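Local coordinates for dihydroorotase (Saccharomyces cerevisiae S288C, PDB 6L0A), which catalyses the reversible, zinc-dependent interconversion of N-carbamoyl-L-aspartate and dihydroorotate, the third step of de novo pyrimidine biosynthesis, at residues G33-A38 with S281-Y286; F74-D79 with S118-I123; A126-N131 with N169-L174; A156-L161 with S183-K188; K329-I334 with G352-W357. All coordinates share one frame; numbering follows the deposited sequence.

Contact 1: residues G33-A38 with S281-Y286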
# COMPACT_ATOMS: atom_id res chain seq x y z
N GLY C 33 -18.90 19.27 -10.40
CA GLY C 33 -19.10 17.86 -10.14
C GLY C 33 -20.50 17.45 -9.76
O GLY C 33 -20.75 16.26 -9.53
N GLY C 34 -21.44 18.39 -9.68
CA GLY C 34 -22.83 18.06 -9.46
C GLY C 34 -23.32 18.20 -8.04
O GLY C 34 -24.36 17.62 -7.71
N VAL C 35 -22.63 18.97 -7.19
CA VAL C 35 -22.91 19.04 -5.76
C VAL C 35 -23.43 20.43 -5.42
O VAL C 35 -22.78 21.44 -5.71
CB VAL C 35 -21.65 18.72 -4.93
CG1 VAL C 35 -21.87 19.05 -3.47
CG2 VAL C 35 -21.27 17.25 -5.13
N SER C 36 -24.60 20.48 -4.77
CA SER C 36 -25.21 21.73 -4.35
C SER C 36 -24.78 22.15 -2.95
O SER C 36 -24.54 23.34 -2.71
CB SER C 36 -26.74 21.61 -4.40
OG SER C 36 -27.34 22.74 -3.79
N ILE C 37 -24.65 21.18 -2.04
CA ILE C 37 -24.39 21.41 -0.62
C ILE C 37 -23.08 20.69 -0.27
O ILE C 37 -22.93 19.51 -0.57
CB ILE C 37 -25.53 20.86 0.25
CG1 ILE C 37 -26.87 21.53 -0.10
CG2 ILE C 37 -25.22 21.04 1.73
CD1 ILE C 37 -28.07 20.64 0.19
N ALA C 38 -22.17 21.41 0.38
CA ALA C 38 -20.86 20.86 0.76
C ALA C 38 -20.61 21.08 2.25
O ALA C 38 -20.77 22.19 2.76
CB ALA C 38 -19.74 21.53 -0.04
N SER C 281 -14.23 17.09 -9.08
CA SER C 281 -14.60 17.51 -10.43
C SER C 281 -15.62 16.60 -11.10
O SER C 281 -16.30 17.03 -12.04
CB SER C 281 -13.34 17.60 -11.32
OG SER C 281 -12.56 18.75 -11.02
N PHE C 282 -15.75 15.35 -10.66
CA PHE C 282 -16.70 14.43 -11.27
C PHE C 282 -17.46 13.65 -10.21
O PHE C 282 -17.86 12.51 -10.45
CB PHE C 282 -16.00 13.49 -12.26
CG PHE C 282 -15.27 14.23 -13.34
CD1 PHE C 282 -15.93 14.61 -14.50
CD2 PHE C 282 -13.94 14.57 -13.19
CE1 PHE C 282 -15.27 15.31 -15.49
CE2 PHE C 282 -13.27 15.27 -14.17
CZ PHE C 282 -13.94 15.64 -15.32
N ALA C 283 -17.67 14.28 -9.05
CA ALA C 283 -18.17 13.58 -7.87
C ALA C 283 -19.42 12.76 -8.17
O ALA C 283 -19.45 11.55 -7.98
CB ALA C 283 -18.42 14.59 -6.75
N ILE C 284 -20.48 13.41 -8.65
CA ILE C 284 -21.73 12.68 -8.84
C ILE C 284 -21.61 11.68 -9.99
O ILE C 284 -22.08 10.54 -9.83
CB ILE C 284 -22.91 13.64 -9.04
CG1 ILE C 284 -23.06 14.54 -7.81
CG2 ILE C 284 -24.19 12.84 -9.24
CD1 ILE C 284 -23.42 13.77 -6.54
N PRO C 285 -21.02 12.03 -11.14
CA PRO C 285 -20.78 11.00 -12.17
C PRO C 285 -20.05 9.75 -11.68
O PRO C 285 -20.39 8.65 -12.13
CB PRO C 285 -19.97 11.76 -13.23
CG PRO C 285 -20.42 13.18 -13.10
CD PRO C 285 -20.67 13.38 -11.62
N TYR C 286 -19.06 9.88 -10.77
CA TYR C 286 -18.42 8.68 -10.22
C TYR C 286 -19.44 7.79 -9.52
O TYR C 286 -19.47 6.57 -9.72
CB TYR C 286 -17.33 9.05 -9.20
CG TYR C 286 -16.09 9.74 -9.72
CD1 TYR C 286 -15.33 9.20 -10.75
CD2 TYR C 286 -15.66 10.93 -9.14
CE1 TYR C 286 -14.19 9.83 -11.20
CE2 TYR C 286 -14.52 11.57 -9.58
CZ TYR C 286 -13.79 11.02 -10.61
OH TYR C 286 -12.67 11.66 -11.04
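Ile284 meets the carbonyl oxygens of Gly33 and Gly34 with both its backbone N and its side chain. The backbone N of Ile284 donates to Gly33 O over 3.0 Å, with an N-H...O angle of 166°. From there the side chain can be followed outward. CB rests 3.4 Å from Gly33 O. CG1, anti to the carbonyl carbon and beside the backbone N (chi1 -60°), is thereby turned onto the turn and lies 3.3 Å from Gly34 O, with Gly33 O almost as near. Val35 CG2 approaches the same CG1 at 4.2 Å. CD1, the tip, is more distant, 4.1 Å from Gly34 O. Across this contact the CG1 branch meets mainly carbonyl oxygens.

Both glycines suit this close approach. Gly34 closes a Schellman motif at the end of helix 20-32, with a positive phi of 99°, and a CB there would collide with Ile284 CG1. At Gly33 a CB would press tightly on the backbone between Ser281 and Ala283, where the CA makes a CH...O contact of 3.5 Å with Ser281 O. Phe282 occupies the N-cap position of helix 283-293, and Ala283 CB meets Val35 CG2 beside the glycine turn.

The contact thus joins the C-terminal end of helix 20-32 to the first turn of helix 283-293. Beyond the Schellman turn the chain runs into strand 37-40, parallel to strand 11-15, as in the alpha-to-beta connections of the TIM-barrel fold of this superfamily, while Pro285 and Tyr286 pack on Leu355 of strand 354-362.

Contact 2: residues F74-D79 with S118-I123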
# COMPACT_ATOMS: atom_id res chain seq x y z
N PHE C 74 -15.68 22.99 12.93
CA PHE C 74 -14.48 23.16 13.72
C PHE C 74 -13.66 21.86 13.72
O PHE C 74 -14.19 20.76 13.57
CB PHE C 74 -14.82 23.51 15.18
CG PHE C 74 -15.12 24.97 15.42
CD1 PHE C 74 -14.61 25.96 14.60
CD2 PHE C 74 -15.89 25.34 16.51
CE1 PHE C 74 -14.88 27.31 14.85
CE2 PHE C 74 -16.18 26.67 16.77
CZ PHE C 74 -15.67 27.66 15.95
N TYR C 75 -12.36 22.02 13.93
CA TYR C 75 -11.43 20.92 14.14
C TYR C 75 -11.35 20.61 15.63
O TYR C 75 -11.20 21.53 16.44
CB TYR C 75 -10.08 21.37 13.58
CG TYR C 75 -8.89 20.46 13.58
CD1 TYR C 75 -8.18 20.19 14.74
CD2 TYR C 75 -8.40 19.95 12.37
CE1 TYR C 75 -7.03 19.39 14.71
CE2 TYR C 75 -7.26 19.17 12.33
CZ TYR C 75 -6.59 18.89 13.50
OH TYR C 75 -5.45 18.11 13.44
N LEU C 76 -11.47 19.34 16.00
CA LEU C 76 -11.47 18.99 17.43
C LEU C 76 -10.05 19.12 17.96
O LEU C 76 -9.20 18.26 17.73
CB LEU C 76 -12.03 17.59 17.65
CG LEU C 76 -12.28 17.20 19.12
CD1 LEU C 76 -13.34 18.09 19.73
CD2 LEU C 76 -12.70 15.74 19.27
N SER C 77 -9.78 20.19 18.70
CA SER C 77 -8.41 20.47 19.12
C SER C 77 -8.35 20.78 20.61
O SER C 77 -9.36 21.03 21.26
CB SER C 77 -7.78 21.62 18.32
OG SER C 77 -7.99 22.88 18.94
N LYS C 78 -7.12 20.73 21.12
CA LYS C 78 -6.87 21.09 22.52
C LYS C 78 -7.41 22.46 22.89
O LYS C 78 -7.78 22.67 24.05
CB LYS C 78 -5.35 21.09 22.77
CG LYS C 78 -4.68 19.74 22.79
CD LYS C 78 -3.18 19.95 22.98
CE LYS C 78 -2.44 19.63 21.72
NZ LYS C 78 -2.78 18.24 21.30
N ASP C 79 -7.51 23.37 21.91
CA ASP C 79 -7.86 24.75 22.17
C ASP C 79 -9.36 24.98 22.27
O ASP C 79 -9.79 26.00 22.81
CB ASP C 79 -7.28 25.64 21.07
CG ASP C 79 -5.76 25.50 20.96
OD1 ASP C 79 -5.11 25.23 21.99
OD2 ASP C 79 -5.22 25.63 19.84
N SER C 118 -11.83 11.20 26.99
CA SER C 118 -12.51 11.75 28.16
C SER C 118 -12.26 13.24 28.32
O SER C 118 -13.14 13.96 28.80
CB SER C 118 -12.06 11.00 29.42
OG SER C 118 -10.76 11.44 29.80
N ALA C 119 -11.07 13.72 27.94
CA ALA C 119 -10.76 15.13 28.07
C ALA C 119 -11.63 16.01 27.19
O ALA C 119 -11.73 17.22 27.45
CB ALA C 119 -9.29 15.38 27.72
N PHE C 120 -12.26 15.45 26.16
CA PHE C 120 -13.15 16.22 25.30
C PHE C 120 -14.62 16.03 25.64
O PHE C 120 -15.48 16.57 24.95
CB PHE C 120 -12.88 15.86 23.82
CG PHE C 120 -11.50 16.24 23.37
CD1 PHE C 120 -11.25 17.52 22.90
CD2 PHE C 120 -10.44 15.35 23.50
CE1 PHE C 120 -9.97 17.89 22.53
CE2 PHE C 120 -9.16 15.72 23.12
CZ PHE C 120 -8.93 16.99 22.64
N TYR C 121 -14.94 15.28 26.70
CA TYR C 121 -16.34 15.08 27.05
C TYR C 121 -17.08 16.39 27.31
O TYR C 121 -18.26 16.49 26.93
CB TYR C 121 -16.45 14.11 28.23
CG TYR C 121 -16.64 12.67 27.78
CD1 TYR C 121 -15.92 12.17 26.70
CD2 TYR C 121 -17.54 11.83 28.41
CE1 TYR C 121 -16.09 10.86 26.26
CE2 TYR C 121 -17.72 10.52 27.99
CZ TYR C 121 -16.99 10.04 26.90
OH TYR C 121 -17.16 8.74 26.47
N PRO C 122 -16.48 17.42 27.93
CA PRO C 122 -17.19 18.71 28.00
C PRO C 122 -17.53 19.30 26.63
O PRO C 122 -18.59 19.92 26.48
CB PRO C 122 -16.21 19.60 28.78
CG PRO C 122 -15.48 18.64 29.65
CD PRO C 122 -15.28 17.41 28.78
N ILE C 123 -16.66 19.12 25.63
CA ILE C 123 -16.98 19.55 24.27
C ILE C 123 -18.18 18.78 23.74
O ILE C 123 -19.13 19.36 23.20
CB ILE C 123 -15.76 19.38 23.35
CG1 ILE C 123 -14.54 20.14 23.88
CG2 ILE C 123 -16.12 19.81 21.91
CD1 ILE C 123 -14.71 21.65 23.89
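Leu76 and Phe120 meet with their side chains crossing obliquely, the branched end of the leucine lying against one side of the phenyl ring. Leu76 CG, anti to its backbone N (chi1 -171°), is carried to the ring and stands 3.9 Å from Phe120 CD1. CD1 of the leucine is slightly nearer, with Leu76 CD1 3.8 Å from Phe120 CD1, and CD2 lies over one face of the ring. A different part of the phenyl group faces the backbone that follows: Ser77 O sits at the ring edge, close to its plane, 3.4 Å from Phe120 CE1. Lys78 N is also near the ring plane, beyond that edge. The phenyl group therefore meets hydrocarbon over a face and a peptide group at its rim, where a carbonyl oxygen would be favourably placed toward the positive edge of the aromatic ring.

Within the TIM-barrel-like fold of the metallo-dependent hydrolases, residues 74-79 belong to the loop that leads from strand 69-71 to helix 82-90, and Phe120 directly precedes helix 121-130. The loop is shaped locally by an ST turn, in which Asp79 N donates to Ser77 OG over 3.0 Å.

Ile123, on the first turn of that helix, slides past Leu76 in the opposite direction. Its CG2, anti to the backbone N, lies 3.9 Å from Leu76 CD1, so Leu76 CD1 touches both Ile123 and Phe120. Ile123 also packs on Pro82 at the start of helix 82-90, while Tyr121 turns to helix 156-170, where it touches Lys166 and Leu167.

Contact 3: residues A126-N131 with N169-L174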
# COMPACT_ATOMS: atom_id res chain seq x y z
N ALA C 126 -21.44 19.92 25.14
CA ALA C 126 -21.90 21.17 24.53
C ALA C 126 -22.43 20.92 23.12
O ALA C 126 -23.49 21.44 22.74
CB ALA C 126 -20.76 22.19 24.51
N MET C 127 -21.72 20.11 22.33
CA MET C 127 -22.22 19.77 21.00
C MET C 127 -23.59 19.12 21.07
O MET C 127 -24.48 19.42 20.26
CB MET C 127 -21.24 18.83 20.29
CG MET C 127 -19.93 19.49 19.94
SD MET C 127 -18.78 18.30 19.22
CE MET C 127 -19.67 17.95 17.70
N GLN C 128 -23.78 18.19 22.02
CA GLN C 128 -25.06 17.49 22.13
C GLN C 128 -26.19 18.47 22.43
O GLN C 128 -27.27 18.39 21.83
CB GLN C 128 -24.96 16.42 23.23
CG GLN C 128 -26.18 15.50 23.34
CD GLN C 128 -25.95 14.34 24.30
OE1 GLN C 128 -26.15 13.17 23.93
NE2 GLN C 128 -25.55 14.65 25.53
N GLU C 129 -25.94 19.41 23.33
CA GLU C 129 -26.96 20.40 23.66
C GLU C 129 -27.28 21.31 22.47
O GLU C 129 -28.40 21.82 22.37
CB GLU C 129 -26.51 21.24 24.85
CG GLU C 129 -26.44 20.48 26.15
CD GLU C 129 -25.69 21.25 27.23
OE1 GLU C 129 -25.21 22.37 26.93
OE2 GLU C 129 -25.57 20.73 28.36
N GLU C 130 -26.33 21.52 21.57
CA GLU C 130 -26.54 22.42 20.45
C GLU C 130 -26.95 21.71 19.17
O GLU C 130 -27.10 22.36 18.13
CB GLU C 130 -25.27 23.25 20.19
CG GLU C 130 -24.84 24.16 21.35
CD GLU C 130 -25.72 25.40 21.52
OE1 GLU C 130 -26.67 25.59 20.72
OE2 GLU C 130 -25.45 26.18 22.45
N ASN C 131 -27.13 20.38 19.23
CA ASN C 131 -27.53 19.58 18.07
C ASN C 131 -26.52 19.69 16.93
O ASN C 131 -26.89 19.76 15.76
CB ASN C 131 -28.94 19.94 17.59
CG ASN C 131 -29.58 18.83 16.75
OD1 ASN C 131 -29.15 17.67 16.80
ND2 ASN C 131 -30.60 19.18 15.97
N ASN C 169 -22.91 5.48 23.21
CA ASN C 169 -23.55 5.15 24.48
C ASN C 169 -23.52 6.34 25.44
O ASN C 169 -24.54 6.68 26.06
CB ASN C 169 -22.85 3.94 25.11
CG ASN C 169 -23.64 3.36 26.26
OD1 ASN C 169 -24.73 2.81 26.08
ND2 ASN C 169 -23.10 3.49 27.47
N ASP C 170 -22.36 7.01 25.56
CA ASP C 170 -22.19 8.08 26.54
C ASP C 170 -22.87 9.38 26.13
O ASP C 170 -23.09 10.25 26.99
CB ASP C 170 -20.71 8.36 26.78
CG ASP C 170 -20.05 7.28 27.57
OD1 ASP C 170 -20.76 6.33 27.98
OD2 ASP C 170 -18.82 7.36 27.79
N PHE C 171 -23.19 9.56 24.85
CA PHE C 171 -23.86 10.76 24.36
C PHE C 171 -24.98 10.34 23.41
O PHE C 171 -24.89 10.54 22.19
CB PHE C 171 -22.88 11.71 23.67
CG PHE C 171 -21.80 12.23 24.58
CD1 PHE C 171 -20.59 11.57 24.68
CD2 PHE C 171 -22.01 13.37 25.34
CE1 PHE C 171 -19.60 12.03 25.52
CE2 PHE C 171 -21.02 13.85 26.19
CZ PHE C 171 -19.81 13.18 26.28
N PRO C 172 -26.06 9.76 23.95
CA PRO C 172 -27.04 9.08 23.09
C PRO C 172 -27.86 10.00 22.19
O PRO C 172 -28.48 9.51 21.24
CB PRO C 172 -27.94 8.36 24.10
CG PRO C 172 -27.87 9.22 25.32
CD PRO C 172 -26.45 9.73 25.37
N ASN C 173 -27.89 11.31 22.45
CA ASN C 173 -28.62 12.24 21.61
C ASN C 173 -27.73 12.95 20.60
O ASN C 173 -28.24 13.73 19.78
CB ASN C 173 -29.34 13.28 22.47
CG ASN C 173 -30.42 12.67 23.34
OD1 ASN C 173 -31.17 11.79 22.89
ND2 ASN C 173 -30.50 13.11 24.59
N LEU C 174 -26.43 12.70 20.63
CA LEU C 174 -25.48 13.36 19.74
C LEU C 174 -25.49 12.69 18.37
O LEU C 174 -25.36 11.47 18.26
CB LEU C 174 -24.08 13.31 20.35
CG LEU C 174 -22.88 13.88 19.59
CD1 LEU C 174 -23.08 15.36 19.34
CD2 LEU C 174 -21.58 13.62 20.34
O HOH W 1 -27.70 16.49 19.91
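Gln128 and Leu174 bring their CA atoms to 4.8 Å where the end of helix 121-130 meets the type I turn Phe171-Leu174 that follows helix 156-170. With CG anti to the backbone N (chi1 -173°) and the chain extended beyond it, Gln128 reaches into this turn. Its OE1 accepts from Asn173 N over 2.9 Å, the donor tilted 21° from the carbonyl plane. Asn173 CB lies 3.5 Å from Gln128 OE1. The other amide branch, NE2, comes to the edge of the Phe171 ring, 3.8 Å from CD2, with amide and ring planes 58° apart. A water bridges the backbones nearby, 2.7 Å from Gln128 O and 2.8 Å from Asn173 O. An alanine in place of this glutamine would probably leave Asn173 N without its side-chain acceptor and open a gap beside the turn. Toward strand 133-136, Leu174 CD1 packs 4.0 Å from Met127 CB. Phe171 meets Tyr121 edge-to-face, which ties the turn to the start of helix 121-130. Met127 and Leu174 both rest on Leu134 of strand 133-136, and Leu174 leads into strand 175-178, so the two helix ends are joined beside neighbouring parallel strands of the beta/alpha barrel.

Contact 4: residues A156-L161 with S183-K188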
# COMPACT_ATOMS: atom_id res chain seq x y z
N ALA C 156 -6.82 -0.45 11.56
CA ALA C 156 -6.96 0.73 12.43
C ALA C 156 -8.42 1.19 12.53
O ALA C 156 -8.82 1.72 13.57
CB ALA C 156 -6.06 1.86 11.94
N GLU C 157 -9.21 1.00 11.46
CA GLU C 157 -10.63 1.35 11.50
C GLU C 157 -11.41 0.39 12.39
O GLU C 157 -12.18 0.81 13.26
CB GLU C 157 -11.19 1.37 10.08
CG GLU C 157 -12.67 1.63 10.03
CD GLU C 157 -13.16 1.80 8.61
OE1 GLU C 157 -14.01 1.01 8.18
OE2 GLU C 157 -12.70 2.73 7.91
N GLU C 158 -11.22 -0.92 12.18
CA GLU C 158 -11.85 -1.90 13.06
C GLU C 158 -11.49 -1.66 14.52
O GLU C 158 -12.35 -1.75 15.41
CB GLU C 158 -11.44 -3.31 12.64
CG GLU C 158 -12.12 -4.44 13.39
CD GLU C 158 -11.68 -5.78 12.85
OE1 GLU C 158 -10.81 -6.43 13.47
OE2 GLU C 158 -12.18 -6.18 11.77
N ALA C 159 -10.22 -1.31 14.79
CA ALA C 159 -9.78 -1.05 16.15
C ALA C 159 -10.48 0.15 16.78
O ALA C 159 -10.57 0.24 18.01
CB ALA C 159 -8.27 -0.84 16.19
N PHE C 160 -10.96 1.08 15.96
CA PHE C 160 -11.66 2.27 16.44
C PHE C 160 -13.11 2.00 16.83
O PHE C 160 -13.70 2.80 17.56
CB PHE C 160 -11.63 3.35 15.35
CG PHE C 160 -12.21 4.67 15.77
CD1 PHE C 160 -11.41 5.63 16.37
CD2 PHE C 160 -13.56 4.95 15.56
CE1 PHE C 160 -11.93 6.86 16.76
CE2 PHE C 160 -14.09 6.16 15.96
CZ PHE C 160 -13.27 7.12 16.55
N LEU C 161 -13.69 0.90 16.33
CA LEU C 161 -15.13 0.71 16.51
C LEU C 161 -15.58 0.68 17.97
O LEU C 161 -16.64 1.24 18.27
CB LEU C 161 -15.56 -0.56 15.76
CG LEU C 161 -15.44 -0.47 14.23
CD1 LEU C 161 -15.84 -1.79 13.58
CD2 LEU C 161 -16.29 0.67 13.69
N SER C 183 -14.32 -0.58 5.79
CA SER C 183 -14.22 -1.99 6.15
C SER C 183 -15.60 -2.60 6.33
O SER C 183 -16.55 -1.93 6.74
CB SER C 183 -13.42 -2.18 7.43
OG SER C 183 -14.11 -1.66 8.55
N GLU C 184 -15.70 -3.90 6.01
CA GLU C 184 -16.92 -4.64 6.30
C GLU C 184 -17.25 -4.57 7.78
O GLU C 184 -18.43 -4.47 8.15
CB GLU C 184 -16.78 -6.10 5.86
CG GLU C 184 -18.01 -6.91 6.20
CD GLU C 184 -17.91 -8.36 5.81
OE1 GLU C 184 -16.87 -8.99 6.11
OE2 GLU C 184 -18.87 -8.87 5.19
N SER C 185 -16.23 -4.62 8.64
CA SER C 185 -16.47 -4.54 10.07
C SER C 185 -17.21 -3.27 10.44
O SER C 185 -18.14 -3.29 11.25
CB SER C 185 -15.15 -4.63 10.84
OG SER C 185 -14.62 -5.94 10.78
N ALA C 186 -16.80 -2.14 9.85
CA ALA C 186 -17.47 -0.88 10.16
C ALA C 186 -18.90 -0.88 9.65
O ALA C 186 -19.80 -0.39 10.35
CB ALA C 186 -16.70 0.30 9.56
N ILE C 187 -19.14 -1.41 8.45
CA ILE C 187 -20.50 -1.46 7.90
C ILE C 187 -21.41 -2.25 8.84
O ILE C 187 -22.53 -1.82 9.16
CB ILE C 187 -20.50 -2.07 6.49
CG1 ILE C 187 -19.77 -1.16 5.49
CG2 ILE C 187 -21.92 -2.31 6.00
CD1 ILE C 187 -20.17 0.32 5.58
N LYS C 188 -20.94 -3.42 9.30
CA LYS C 188 -21.74 -4.22 10.23
C LYS C 188 -22.05 -3.45 11.50
O LYS C 188 -23.16 -3.56 12.05
CB LYS C 188 -21.00 -5.51 10.59
CG LYS C 188 -20.97 -6.56 9.53
CD LYS C 188 -20.51 -7.86 10.18
CE LYS C 188 -20.07 -8.86 9.17
NZ LYS C 188 -19.60 -10.09 9.86
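Glu157 OE1 is gripped by two groups of Ser183. The hydroxyl OG donates to it over 2.7 Å, meeting the oxygen on its anti side and 32° out of the carboxylate plane, and the backbone N adds a weak bond of 2.9 Å. The second carboxylate oxygen, OE2, is held by Thr182 OG1, so the group is pinned at both ends. Ser183 OG also works the other way: placed between its backbone N and carbonyl carbon (chi1 68°), it accepts from Ala186 N over 3.0 Å. This is the N-cap bond of helix 184-193, and the glutamate thus fixes the hydroxyl that caps the helix. A negative carboxylate near a helix N-terminus would also be favoured by the helix dipole.

The two helices of this contact flank strand 175-178 in the alternating strand and helix pattern of the barrel, and their short segments run roughly parallel, at 27°, with axes 9.1 Å apart. Strand 175-178 leads to the zinc ligand His180, and the Glu157 side chain lies about 6 Å from that of His180. With a glutamine in place of this glutamate, lacking the charge, the hydroxyl of Ser183 would probably be gripped less firmly and the helix start left without its negative neighbour.

Further out, Ser185 OG donates to Glu158 OE2 over 2.6 Å, again from the anti side. Leu161 makes the apolar contact further along the helices: CD1 lies 3.6 Å from Ser185 O, while CD2 stands 4.2 Å from Ala186 CB, and Leu161 and Ala186 both rest on Leu178.

Contact 5: residues K329-I334 with G352-W357; sequences KKEQVI and GDKLSW
Strands 332-333 and 354-362 pair antiparallel at one margin of the four-stranded sheet and bring residues 329-334 alongside 352-357. Gln332 and Leu355 form the hydrogen-bonded pair, each N donating to the other's O over 2.9 Å, and Val333 with Lys354 is the non-hydrogen-bonded pair beside it. Ile334 N continues the pairing to Asp353 O, while Gly352 N donates to Ile334 O. The Gln332 side chain adds a bond of its own: CG lies between the backbone N and the carbonyl carbon (chi1 61°), and NE2 donates to Trp357 O over 2.8 Å, in the carbonyl plane on a lone pair, with an N-H...O angle of 166°. On the face shared by Gln332 and Leu355, Ile334 CD1 packs 3.8 Å from Leu355 CG.

At the other end Lys329 lies over the indole of Trp357. Its CD stands 3.6 Å from the centroid of the six-membered ring, a CH-pi contact only 16° off the ring normal. The lysine's aliphatic part is thus spent on the aromatic face and its charge on a salt bridge to Glu292, which also receives a weak bond from Trp357 NE1. Glu331 and Lys354 meet through carbon, with Glu331 OE1 and Lys354 NZ 6.0 Å apart, so the hold comes from the backbone bonds, the Gln332 amide and the Lys329-Trp357 contact and probably little from this charge pair.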
# COMPACT_ATOMS: atom_id res chain seq x y z
N LYS C 329 -27.30 10.89 -19.39
CA LYS C 329 -26.51 9.75 -19.86
C LYS C 329 -25.69 10.14 -21.09
O LYS C 329 -25.91 9.67 -22.21
CB LYS C 329 -27.44 8.57 -20.14
CG LYS C 329 -26.77 7.25 -20.53
CD LYS C 329 -26.09 6.57 -19.36
CE LYS C 329 -25.62 5.16 -19.73
NZ LYS C 329 -26.70 4.14 -19.61
N LYS C 330 -24.73 11.02 -20.87
CA LYS C 330 -23.75 11.41 -21.89
C LYS C 330 -22.38 10.92 -21.43
O LYS C 330 -21.83 11.42 -20.44
CB LYS C 330 -23.74 12.92 -22.11
CG LYS C 330 -22.51 13.42 -22.87
CD LYS C 330 -22.67 13.31 -24.38
CE LYS C 330 -21.33 13.37 -25.10
NZ LYS C 330 -20.84 12.02 -25.52
N GLU C 331 -21.85 9.93 -22.15
CA GLU C 331 -20.53 9.39 -21.84
C GLU C 331 -19.46 10.47 -21.93
O GLU C 331 -19.52 11.36 -22.79
CB GLU C 331 -20.24 8.24 -22.81
CG GLU C 331 -18.91 7.54 -22.64
CD GLU C 331 -18.70 6.50 -23.73
OE1 GLU C 331 -19.17 5.36 -23.55
OE2 GLU C 331 -18.07 6.84 -24.76
N GLN C 332 -18.48 10.42 -21.02
CA GLN C 332 -17.40 11.40 -21.01
C GLN C 332 -16.12 10.74 -20.52
O GLN C 332 -16.14 9.66 -19.93
CB GLN C 332 -17.74 12.61 -20.13
CG GLN C 332 -17.97 12.24 -18.67
CD GLN C 332 -18.23 13.45 -17.79
OE1 GLN C 332 -17.53 14.46 -17.88
NE2 GLN C 332 -19.26 13.36 -16.95
N VAL C 333 -15.00 11.42 -20.76
CA VAL C 333 -13.67 10.89 -20.48
C VAL C 333 -13.02 11.80 -19.45
O VAL C 333 -12.87 13.01 -19.69
CB VAL C 333 -12.81 10.79 -21.75
CG1 VAL C 333 -11.34 10.61 -21.39
CG2 VAL C 333 -13.30 9.65 -22.63
N ILE C 334 -12.65 11.23 -18.31
CA ILE C 334 -11.96 12.00 -17.27
C ILE C 334 -10.61 12.45 -17.79
O ILE C 334 -9.85 11.63 -18.34
CB ILE C 334 -11.80 11.15 -16.00
CG1 ILE C 334 -13.17 10.70 -15.49
CG2 ILE C 334 -11.05 11.93 -14.93
CD1 ILE C 334 -13.11 9.48 -14.59
N GLY C 352 -8.41 9.51 -17.11
CA GLY C 352 -8.40 8.83 -18.39
C GLY C 352 -9.53 7.85 -18.61
O GLY C 352 -9.70 7.38 -19.74
N ASP C 353 -10.31 7.53 -17.58
CA ASP C 353 -11.35 6.52 -17.72
C ASP C 353 -12.61 7.11 -18.33
O ASP C 353 -12.78 8.33 -18.44
CB ASP C 353 -11.68 5.89 -16.37
CG ASP C 353 -10.59 4.99 -15.85
OD1 ASP C 353 -9.59 4.78 -16.58
OD2 ASP C 353 -10.73 4.48 -14.72
N LYS C 354 -13.53 6.21 -18.70
CA LYS C 354 -14.85 6.58 -19.19
C LYS C 354 -15.85 6.60 -18.05
O LYS C 354 -15.79 5.77 -17.14
CB LYS C 354 -15.33 5.58 -20.24
CG LYS C 354 -14.89 5.85 -21.66
CD LYS C 354 -15.49 4.82 -22.60
CE LYS C 354 -14.42 4.16 -23.45
NZ LYS C 354 -13.59 3.21 -22.66
N LEU C 355 -16.79 7.55 -18.11
CA LEU C 355 -17.94 7.61 -17.23
C LEU C 355 -19.20 7.65 -18.08
O LEU C 355 -19.26 8.39 -19.07
CB LEU C 355 -17.88 8.84 -16.31
CG LEU C 355 -16.78 8.86 -15.24
CD1 LEU C 355 -16.84 10.14 -14.44
CD2 LEU C 355 -16.95 7.66 -14.34
N SER C 356 -20.20 6.85 -17.71
CA SER C 356 -21.42 6.74 -18.51
C SER C 356 -22.33 7.95 -18.39
O SER C 356 -23.19 8.16 -19.26
CB SER C 356 -22.20 5.48 -18.13
OG SER C 356 -21.59 4.31 -18.65
N TRP C 357 -22.18 8.76 -17.34
CA TRP C 357 -23.09 9.85 -17.05
C TRP C 357 -22.36 11.19 -16.96
O TRP C 357 -21.15 11.25 -16.71
CB TRP C 357 -23.83 9.61 -15.74
CG TRP C 357 -24.64 8.39 -15.73
CD1 TRP C 357 -24.22 7.13 -15.46
CD2 TRP C 357 -26.04 8.30 -16.01
NE1 TRP C 357 -25.27 6.25 -15.54
CE2 TRP C 357 -26.40 6.94 -15.88
CE3 TRP C 357 -27.02 9.23 -16.36
CZ2 TRP C 357 -27.70 6.49 -16.10
CZ3 TRP C 357 -28.32 8.78 -16.57
CH2 TRP C 357 -28.65 7.43 -16.43

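In the fold
Contacts 1, 2 and 4 are largely buried, whereas contacts 3 and 5 are partly open at the surface. Contacts 2 and 3 share helix 121-130 and touch through Tyr121, which meets Asp170 and Phe171; contacts 3 and 4 share helix 156-170, at its end and its beginning. On the opposite side of the chain from contacts 2 and 3, contacts 1 and 5 touch where Pro285 and Tyr286 pack on Leu355 and Ile334, joining helix 283-293 to the antiparallel sheet. Chemistry follows place: glycine turns in contact 1, mainly apolar packing round a phenyl ring in contact 2, side-chain-to-backbone bonding in contact 3, carboxylate-to-hydroxyl bonds nearest the zinc site in contact 4, and strand pairing in contact 5.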